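Side-chain contact in SusD homolog (Bacteroides ovatus, PDB 4F53), which probably binds glycans, perhaps mucin O-glycans, at the outer membrane as a SusD-like lipoprotein with a TPR-like helical fold: residues 162-167 and 217-222. Residues are numbered along the deposited sequence; the frame is centred on the assembly and turned at random.
Sequences DLDNII and NGKTSQ. With CA (calcium ion), chain D.
Lys219 and Asp164 reach toward each other from opposite directions at the protein surface, and their charged ends make the one direct contact between 162-167 and 217-222. Lys219 NZ donates to Asp164 OD2 at 2.8 Å, a salt bridge in which the ammonium sits above the carboxylate, 42° out of its plane. The other oxygen, Asp164 OD1, lies 3.8 Å from Lys219 NZ, so the grip is one-sided. Lys219 gets there by stretching: its chain is extended beyond CG (chi3 170°), carrying NZ from the short hairpin of strands 215-216 and 219-220 over to helix 152-173.

A water forms the second link. It donates to Asp164 OD2 at 3.3 Å and accepts from Asn217 ND2 at 3.1 Å. The same Asn217 amide turns its OD1 the other way, onto a calcium ion at 2.3 Å, where three waters also bind; its ND2 has a further acceptor in Glu161 of the same helix as Asp164.

Both charges have second partners. Asp164 OD1 pairs with Lys201 of helix 190-207, and Lys219 NZ with Glu227 of helix 221-231, so the charges alternate along a row Lys201, Asp164, Lys219, Glu227. An alanine in place of Asp164 would probably leave Lys219 and Lys201 without their shared carboxylate and the bridging water without its acceptor on helix 152-173.

With just 65 Å² buried between them, a salt bridge and a water rather than apolar packing join the two segments, and the alternation of signs is likely to keep Asp164 ionised and Lys219 protonated.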
loop_
_atom_site.group_PDB
_atom_site.type_symbol
_atom_site.label_atom_id
_atom_site.label_comp_id
_atom_site.label_asym_id
_atom_site.label_seq_id
_atom_site.Cartn_x
_atom_site.Cartn_y
_atom_site.Cartn_z
ATOM N N ASP A 162 5.163 -3.614 21.252
ATOM C CA ASP A 162 3.758 -3.467 21.630
ATOM C C ASP A 162 2.897 -4.524 20.928
ATOM O O ASP A 162 1.992 -5.083 21.558
ATOM C CB ASP A 162 3.232 -2.039 21.341
ATOM C CG ASP A 162 3.855 -0.957 22.228
ATOM O OD1 ASP A 162 4.457 -1.309 23.281
ATOM O OD2 ASP A 162 3.790 0.226 21.847
ATOM N N LEU A 163 3.228 -4.855 19.660
ATOM C CA LEU A 163 2.516 -5.873 18.895
ATOM C C LEU A 163 2.628 -7.252 19.587
ATOM O O LEU A 163 1.628 -7.969 19.657
ATOM C CB LEU A 163 3.055 -5.917 17.452
ATOM C CG LEU A 163 2.301 -6.752 16.426
ATOM C CD1 LEU A 163 0.803 -6.489 16.483
ATOM C CD2 LEU A 163 2.872 -6.519 15.064
ATOM N N ASP A 164 3.821 -7.597 20.144
ATOM C CA ASP A 164 4.015 -8.844 20.909
ATOM C C ASP A 164 3.048 -8.927 22.107
ATOM O O ASP A 164 2.494 -9.993 22.372
ATOM C CB ASP A 164 5.459 -8.972 21.406
ATOM C CG ASP A 164 6.362 -9.771 20.488
ATOM O OD1 ASP A 164 5.833 -10.555 19.672
ATOM O OD2 ASP A 164 7.605 -9.638 20.609
ATOM N N ASN A 165 2.804 -7.795 22.791
ATOM C CA ASN A 165 1.879 -7.745 23.923
ATOM C C ASN A 165 0.434 -7.847 23.446
ATOM O O ASN A 165 -0.346 -8.527 24.098
ATOM C CB ASN A 165 2.103 -6.485 24.779
ATOM C CG ASN A 165 3.477 -6.470 25.438
ATOM O OD1 ASN A 165 4.016 -7.513 25.850
ATOM N ND2 ASN A 165 4.090 -5.294 25.532
ATOM N N ILE A 166 0.094 -7.230 22.289
ATOM C CA ILE A 166 -1.240 -7.282 21.676
ATOM C C ILE A 166 -1.534 -8.738 21.282
ATOM O O ILE A 166 -2.623 -9.231 21.547
ATOM C CB ILE A 166 -1.351 -6.298 20.458
ATOM C CG1 ILE A 166 -1.317 -4.837 20.912
ATOM C CG2 ILE A 166 -2.590 -6.582 19.555
ATOM C CD1 ILE A 166 -0.895 -3.876 19.797
ATOM N N ILE A 167 -0.563 -9.422 20.667
ATOM C CA ILE A 167 -0.691 -10.827 20.252
ATOM C C ILE A 167 -1.019 -11.714 21.500
ATOM O O ILE A 167 -1.908 -12.564 21.424
ATOM C CB ILE A 167 0.593 -11.260 19.500
ATOM C CG1 ILE A 167 0.635 -10.620 18.088
ATOM C CG2 ILE A 167 0.706 -12.801 19.409
ATOM C CD1 ILE A 167 2.006 -10.603 17.403
ATOM N N ASN A 217 14.720 -6.328 21.425
ATOM C CA ASN A 217 14.978 -7.071 22.661
ATOM C C ASN A 217 15.670 -8.415 22.359
ATOM O O ASN A 217 15.280 -9.454 22.921
ATOM C CB ASN A 217 13.676 -7.283 23.455
ATOM C CG ASN A 217 12.956 -6.002 23.782
ATOM O OD1 ASN A 217 13.576 -5.007 24.143
ATOM N ND2 ASN A 217 11.633 -5.996 23.651
ATOM N N GLY A 218 16.664 -8.375 21.457
ATOM C CA GLY A 218 17.440 -9.548 21.070
ATOM C C GLY A 218 16.840 -10.366 19.942
ATOM O O GLY A 218 17.509 -11.261 19.431
ATOM N N LYS A 219 15.578 -10.080 19.539
ATOM C CA LYS A 219 14.897 -10.806 18.450
ATOM C C LYS A 219 15.211 -10.168 17.111
ATOM O O LYS A 219 14.884 -9.008 16.895
ATOM C CB LYS A 219 13.377 -10.836 18.661
ATOM C CG LYS A 219 12.881 -11.559 19.919
ATOM C CD LYS A 219 11.388 -11.219 20.085
ATOM C CE LYS A 219 10.644 -12.012 21.127
ATOM N NZ LYS A 219 9.172 -11.933 20.888
ATOM N N THR A 220 15.843 -10.913 16.217
ATOM C CA THR A 220 16.201 -10.447 14.868
ATOM C C THR A 220 14.982 -10.478 13.947
ATOM O O THR A 220 13.941 -11.049 14.316
ATOM C CB THR A 220 17.312 -11.347 14.293
ATOM O OG1 THR A 220 16.785 -12.665 14.159
ATOM C CG2 THR A 220 18.567 -11.368 15.170
ATOM N N SER A 221 15.113 -9.893 12.746
ATOM C CA SER A 221 14.052 -9.932 11.732
ATOM C C SER A 221 13.619 -11.403 11.473
ATOM O O SER A 221 12.426 -11.700 11.471
ATOM C CB SER A 221 14.517 -9.292 10.430
ATOM O OG SER A 221 14.900 -7.944 10.605
ATOM N N GLN A 222 14.593 -12.308 11.285
ATOM C CA GLN A 222 14.339 -13.735 11.084
ATOM C C GLN A 222 13.491 -14.328 12.233
ATOM O O GLN A 222 12.503 -15.017 11.965
ATOM C CB GLN A 222 15.671 -14.520 10.978
ATOM C CG GLN A 222 15.458 -16.032 10.992
ATOM C CD GLN A 222 16.699 -16.852 10.872
ATOM O OE1 GLN A 222 17.819 -16.350 10.865
ATOM N NE2 GLN A 222 16.511 -18.159 10.822
HETATM CA CA CA D . 14.378 -3.638 25.820
HETATM O O HOH W 1 9.382 -7.938 22.761
HETATM O O HOH W 2 14.434 -0.908 26.209
HETATM O O HOH W 3 12.263 -2.197 25.622
HETATM O O HOH W 4 16.319 -5.443 25.832
#